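Local coordinates for NmrA family protein (Shigella flexneri 2a, PDB 3QVO) that is of unknown function but probably binds NAD(P) through a Rossmann fold, at residues D180-I194 with H214-G228. Numbering follows the deposited sequence.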
loop_
_atom_site.group_PDB
_atom_site.type_symbol
_atom_site.label_atom_id
_atom_site.label_comp_id
_atom_site.label_asym_id
_atom_site.label_seq_id
_atom_site.Cartn_x
_atom_site.Cartn_y
_atom_site.Cartn_z
ATOM N N ASP A 180 -3.742 -10.919 12.739
ATOM C CA ASP A 180 -4.634 -10.585 13.861
ATOM C C ASP A 180 -4.847 -9.068 13.882
ATOM O O ASP A 180 -3.957 -8.299 14.269
ATOM C CB ASP A 180 -4.036 -11.096 15.187
ATOM C CG ASP A 180 -5.004 -10.985 16.365
ATOM O OD1 ASP A 180 -6.195 -10.697 16.141
ATOM O OD2 ASP A 180 -4.578 -11.182 17.531
ATOM N N TYR A 181 -6.012 -8.629 13.428
ATOM C CA TYR A 181 -6.228 -7.208 13.267
ATOM C C TYR A 181 -7.679 -6.799 13.328
ATOM O O TYR A 181 -8.593 -7.639 13.316
ATOM C CB TYR A 181 -5.580 -6.707 11.976
ATOM C CG TYR A 181 -6.263 -7.134 10.697
ATOM C CD1 TYR A 181 -7.364 -6.448 10.199
ATOM C CD2 TYR A 181 -5.785 -8.211 9.968
ATOM C CE1 TYR A 181 -7.983 -6.845 9.027
ATOM C CE2 TYR A 181 -6.396 -8.614 8.789
ATOM C CZ TYR A 181 -7.491 -7.928 8.323
ATOM O OH TYR A 181 -8.078 -8.339 7.144
ATOM N N GLU A 182 -7.842 -5.483 13.453
ATOM C CA GLU A 182 -9.132 -4.803 13.475
ATOM C C GLU A 182 -8.898 -3.409 12.910
ATOM O O GLU A 182 -7.768 -2.936 12.882
ATOM C CB GLU A 182 -9.729 -4.752 14.889
ATOM C CG GLU A 182 -8.958 -3.907 15.908
ATOM C CD GLU A 182 -9.505 -4.045 17.332
ATOM O OE1 GLU A 182 -10.561 -4.702 17.513
ATOM O OE2 GLU A 182 -8.870 -3.505 18.265
ATOM N N LEU A 183 -9.976 -2.776 12.466
ATOM C CA LEU A 183 -9.922 -1.587 11.670
ATOM C C LEU A 183 -10.669 -0.459 12.328
ATOM O O LEU A 183 -11.721 -0.665 12.915
ATOM C CB LEU A 183 -10.611 -1.865 10.339
ATOM C CG LEU A 183 -10.073 -3.048 9.548
ATOM C CD1 LEU A 183 -10.986 -3.308 8.355
ATOM C CD2 LEU A 183 -8.636 -2.754 9.119
ATOM N N THR A 184 -10.143 0.747 12.181
ATOM C CA THR A 184 -10.752 1.941 12.738
ATOM C C THR A 184 -10.926 2.884 11.592
ATOM O O THR A 184 -10.100 2.883 10.660
ATOM C CB THR A 184 -9.833 2.603 13.787
ATOM O OG1 THR A 184 -8.485 2.620 13.302
ATOM C CG2 THR A 184 -9.883 1.853 15.107
ATOM N N SER A 185 -11.978 3.697 11.637
ATOM C CA SER A 185 -12.238 4.638 10.555
ATOM C C SER A 185 -11.420 5.949 10.690
ATOM O O SER A 185 -10.720 6.187 11.706
ATOM C CB SER A 185 -13.742 4.900 10.436
ATOM O OG SER A 185 -14.219 5.601 11.564
ATOM N N ARG A 186 -11.558 6.797 9.675
ATOM C CA ARG A 186 -10.733 7.995 9.478
ATOM C C ARG A 186 -10.596 8.910 10.675
ATOM O O ARG A 186 -9.514 9.395 10.961
ATOM C CB ARG A 186 -11.296 8.822 8.321
ATOM C CG ARG A 186 -10.466 10.009 7.930
ATOM C CD ARG A 186 -11.226 10.818 6.905
ATOM N NE ARG A 186 -10.408 11.825 6.228
ATOM C CZ ARG A 186 -9.987 12.946 6.790
ATOM N NH1 ARG A 186 -10.228 13.223 8.071
ATOM N NH2 ARG A 186 -9.252 13.768 6.084
ATOM N N ASN A 187 -11.694 9.192 11.348
ATOM C CA ASN A 187 -11.661 10.147 12.459
ATOM C C ASN A 187 -11.749 9.475 13.817
ATOM O O ASN A 187 -12.187 10.085 14.747
ATOM C CB ASN A 187 -12.791 11.167 12.290
ATOM C CG ASN A 187 -12.815 11.775 10.897
ATOM O OD1 ASN A 187 -11.779 12.128 10.334
ATOM N ND2 ASN A 187 -13.995 11.875 10.328
ATOM N N GLU A 188 -11.359 8.208 13.914
ATOM C CA GLU A 188 -11.354 7.483 15.181
ATOM C C GLU A 188 -9.902 7.371 15.572
ATOM O O GLU A 188 -9.055 7.307 14.708
ATOM C CB GLU A 188 -11.903 6.044 15.059
ATOM C CG GLU A 188 -13.421 5.878 14.772
ATOM C CD GLU A 188 -13.893 4.405 14.875
ATOM O OE1 GLU A 188 -13.983 3.679 13.837
ATOM O OE2 GLU A 188 -14.159 3.969 16.023
ATOM N N PRO A 189 -9.616 7.299 16.879
ATOM C CA PRO A 189 -8.253 6.984 17.288
ATOM C C PRO A 189 -7.942 5.511 17.029
ATOM O O PRO A 189 -8.844 4.688 16.987
ATOM C CB PRO A 189 -8.253 7.279 18.804
ATOM C CG PRO A 189 -9.714 7.360 19.213
ATOM C CD PRO A 189 -10.575 7.177 17.983
ATOM N N PHE A 190 -6.670 5.199 16.838
ATOM C CA PHE A 190 -6.199 3.830 16.841
ATOM C C PHE A 190 -6.631 3.121 18.147
ATOM O O PHE A 190 -6.317 3.612 19.189
ATOM C CB PHE A 190 -4.666 3.830 16.796
ATOM C CG PHE A 190 -4.090 4.066 15.443
ATOM C CD1 PHE A 190 -4.109 3.065 14.486
ATOM C CD2 PHE A 190 -3.501 5.264 15.121
ATOM C CE1 PHE A 190 -3.556 3.264 13.238
ATOM C CE2 PHE A 190 -2.961 5.487 13.855
ATOM C CZ PHE A 190 -2.980 4.472 12.920
ATOM N N LYS A 191 -7.316 1.977 18.064
ATOM C CA LYS A 191 -7.606 1.113 19.216
ATOM C C LYS A 191 -6.431 0.252 19.649
ATOM O O LYS A 191 -6.570 -0.575 20.572
ATOM C CB LYS A 191 -8.765 0.151 18.921
ATOM C CG LYS A 191 -10.062 0.839 18.540
ATOM C CD LYS A 191 -11.207 -0.169 18.372
ATOM C CE LYS A 191 -12.375 0.468 17.593
ATOM N NZ LYS A 191 -13.708 0.093 18.141
ATOM N N GLY A 192 -5.274 0.421 19.021
ATOM C CA GLY A 192 -4.119 -0.332 19.483
ATOM C C GLY A 192 -2.793 0.214 19.043
ATOM O O GLY A 192 -2.708 1.069 18.210
ATOM N N THR A 193 -1.751 -0.348 19.602
ATOM C CA THR A 193 -0.401 0.156 19.473
ATOM C C THR A 193 0.408 -0.414 18.310
ATOM O O THR A 193 1.263 0.263 17.791
ATOM C CB THR A 193 0.310 -0.175 20.792
ATOM O OG1 THR A 193 0.038 0.884 21.731
ATOM C CG2 THR A 193 1.808 -0.380 20.615
ATOM N N ILE A 194 0.166 -1.685 17.962
ATOM C CA ILE A 194 1.001 -2.428 17.014
ATOM C C ILE A 194 0.150 -3.244 16.033
ATOM O O ILE A 194 -1.040 -3.474 16.258
ATOM C CB ILE A 194 1.958 -3.393 17.732
ATOM C CG1 ILE A 194 1.185 -4.561 18.393
ATOM C CG2 ILE A 194 2.823 -2.665 18.804
ATOM C CD1 ILE A 194 1.997 -5.393 19.383
ATOM N N HIS A 214 -13.971 -1.645 0.953
ATOM C CA HIS A 214 -13.275 -0.521 1.511
ATOM C C HIS A 214 -12.989 0.632 0.558
ATOM O O HIS A 214 -12.023 1.365 0.764
ATOM C CB HIS A 214 -11.996 -1.018 2.187
ATOM C CG HIS A 214 -12.239 -2.038 3.249
ATOM N ND1 HIS A 214 -12.970 -1.765 4.381
ATOM C CD2 HIS A 214 -11.832 -3.323 3.363
ATOM C CE1 HIS A 214 -13.008 -2.842 5.146
ATOM N NE2 HIS A 214 -12.312 -3.796 4.558
ATOM N N ILE A 215 -13.823 0.815 -0.468
ATOM C CA ILE A 215 -13.664 1.948 -1.397
ATOM C C ILE A 215 -14.080 3.237 -0.710
ATOM O O ILE A 215 -15.106 3.272 -0.072
ATOM C CB ILE A 215 -14.525 1.811 -2.640
ATOM C CG1 ILE A 215 -13.948 0.715 -3.551
ATOM C CG2 ILE A 215 -14.612 3.164 -3.370
ATOM C CD1 ILE A 215 -14.858 0.319 -4.764
ATOM N N GLY A 216 -13.245 4.277 -0.801
ATOM C CA GLY A 216 -13.521 5.577 -0.160
ATOM C C GLY A 216 -13.154 5.676 1.307
ATOM O O GLY A 216 -13.538 6.626 1.964
ATOM N N GLU A 217 -12.397 4.718 1.829
ATOM C CA GLU A 217 -12.082 4.689 3.262
ATOM C C GLU A 217 -10.631 4.981 3.575
ATOM O O GLU A 217 -9.745 4.777 2.750
ATOM C CB GLU A 217 -12.447 3.326 3.864
ATOM C CG GLU A 217 -13.942 3.052 3.812
ATOM C CD GLU A 217 -14.340 1.666 4.290
ATOM O OE1 GLU A 217 -13.476 0.900 4.761
ATOM O OE2 GLU A 217 -15.536 1.339 4.203
ATOM N N ASN A 218 -10.405 5.385 4.827
ATOM C CA ASN A 218 -9.101 5.780 5.307
ATOM C C ASN A 218 -8.967 5.163 6.703
ATOM O O ASN A 218 -9.366 5.742 7.713
ATOM C CB ASN A 218 -9.040 7.302 5.320
ATOM C CG ASN A 218 -7.675 7.837 5.622
ATOM O OD1 ASN A 218 -6.815 7.144 6.163
ATOM N ND2 ASN A 218 -7.467 9.094 5.280
ATOM N N ILE A 219 -8.391 3.970 6.729
ATOM C CA ILE A 219 -8.604 2.978 7.779
ATOM C C ILE A 219 -7.341 2.769 8.585
ATOM O O ILE A 219 -6.279 2.500 8.021
ATOM C CB ILE A 219 -8.866 1.609 7.120
ATOM C CG1 ILE A 219 -10.027 1.643 6.148
ATOM C CG2 ILE A 219 -9.083 0.524 8.144
ATOM C CD1 ILE A 219 -9.983 0.448 5.221
ATOM N N GLY A 220 -7.455 2.853 9.910
ATOM C CA GLY A 220 -6.383 2.418 10.792
ATOM C C GLY A 220 -6.456 0.915 10.993
ATOM O O GLY A 220 -7.553 0.341 11.044
ATOM N N ILE A 221 -5.288 0.277 11.107
ATOM C CA ILE A 221 -5.195 -1.164 11.302
ATOM C C ILE A 221 -4.341 -1.438 12.554
ATOM O O ILE A 221 -3.169 -1.073 12.612
ATOM C CB ILE A 221 -4.518 -1.875 10.085
ATOM C CG1 ILE A 221 -5.013 -1.332 8.739
ATOM C CG2 ILE A 221 -4.750 -3.402 10.118
ATOM C CD1 ILE A 221 -3.982 -1.567 7.583
ATOM N N ASN A 222 -4.932 -2.080 13.552
ATOM C CA ASN A 222 -4.177 -2.504 14.736
ATOM C C ASN A 222 -4.507 -3.944 15.203
ATOM O O ASN A 222 -5.594 -4.445 14.972
ATOM C CB ASN A 222 -4.427 -1.527 15.889
ATOM C CG ASN A 222 -5.797 -1.691 16.493
ATOM O OD1 ASN A 222 -6.754 -1.089 16.018
ATOM N ND2 ASN A 222 -5.905 -2.531 17.536
ATOM N N GLN A 223 -3.556 -4.573 15.889
ATOM C CA GLN A 223 -3.768 -5.850 16.540
ATOM C C GLN A 223 -4.683 -5.605 17.744
ATOM O O GLN A 223 -4.525 -4.596 18.427
ATOM C CB GLN A 223 -2.406 -6.405 16.969
ATOM C CG GLN A 223 -2.382 -7.777 17.614
ATOM C CD GLN A 223 -0.944 -8.337 17.731
ATOM O OE1 GLN A 223 -0.126 -8.257 16.777
ATOM N NE2 GLN A 223 -0.633 -8.915 18.898
ATOM N N PRO A 224 -5.682 -6.468 17.971
ATOM C CA PRO A 224 -6.541 -6.252 19.125
ATOM C C PRO A 224 -5.808 -6.482 20.430
ATOM O O PRO A 224 -4.894 -7.307 20.481
ATOM C CB PRO A 224 -7.634 -7.313 18.965
ATOM C CG PRO A 224 -7.635 -7.673 17.527
ATOM C CD PRO A 224 -6.227 -7.485 17.058
ATOM N N GLY A 225 -6.232 -5.786 21.482
ATOM C CA GLY A 225 -5.672 -5.990 22.834
ATOM C C GLY A 225 -4.211 -5.566 22.939
ATOM O O GLY A 225 -3.396 -6.259 23.516
ATOM N N THR A 226 -3.868 -4.443 22.318
ATOM C CA THR A 226 -2.517 -3.884 22.407
ATOM C C THR A 226 -2.642 -2.397 22.700
ATOM O O THR A 226 -1.805 -1.581 22.285
ATOM C CB THR A 226 -1.750 -4.075 21.085
ATOM O OG1 THR A 226 -2.460 -3.409 20.032
ATOM C CG2 THR A 226 -1.570 -5.549 20.788
ATOM N N ASP A 227 -3.728 -2.055 23.380
ATOM C CA ASP A 227 -4.002 -0.685 23.743
ATOM C C ASP A 227 -2.916 -0.285 24.774
ATOM O O ASP A 227 -2.419 -1.133 25.502
ATOM C CB ASP A 227 -5.424 -0.586 24.325
ATOM C CG ASP A 227 -5.842 0.841 24.653
ATOM O OD1 ASP A 227 -5.641 1.759 23.817
ATOM O OD2 ASP A 227 -6.372 1.018 25.783
ATOM N N GLY A 228 -2.518 0.989 24.744
ATOM C CA GLY A 228 -1.372 1.472 25.513
ATOM C C GLY A 228 -1.735 1.708 26.942
ATOM O O GLY A 228 -2.888 2.024 27.249
HETATM O O HOH W 1 -0.784 -8.326 14.131
HETATM O O HOH W 2 -12.931 5.713 6.734
#
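An antiparallel strand pair at the border of the Rossmann-fold sheet joins 182-184 to 217-222. Strand 217-222 runs parallel to strand 164-174 on its other side, and the short strand 182-184 extends the sheet beyond it. E182 pairs with N222 and T184 with G220, both as hydrogen-bonded pairs. L183 and I221 form the non-hydrogen-bonded pair between them. The G220 N to T184 O bond is the shortest of the four backbone bonds between the two strands, 2.7 Å.

L183 and I221 lie on the face that helix 197-209 covers through L203. The CD2 branch of L183 presses on CG2 of I219 at 3.4 Å, a tight fit, and also meets CG1 of I221. I219 itself packs on T166 and L168 of strand 164-174. The other branch of L183, CD1, reaches the H214 ring, which is tied to E217 by a His-carboxylate hydrogen bond. Y181 lies alongside I221 and packs on helix 197-209.

On the other face, G220 leaves room for T184 OG1 and for the F190 ring, whose CE1 is 3.8 Å from G220 CA. N222 has its CG between the backbone N and the carbonyl carbon (chi1 74°), which brings its amide beside G192. N222 ND2 donates to the anti lone pair of E182 OE2 at 3.2 Å, with the carboxylate and amide planes 62° apart. N222 OD1 is buried without a polar partner.

Past the strands, the loop 185-193 folds back over this face, and I194 O accepts a nearly straight bond from Q223 N (2.8 Å, 174°). T193 N donates to both O and OG1 of T226. The T226 hydroxyl in turn donates to Q223 O at 2.9 Å, while N222 ND2 reaches that same oxygen from the opposite face of its carbonyl plane.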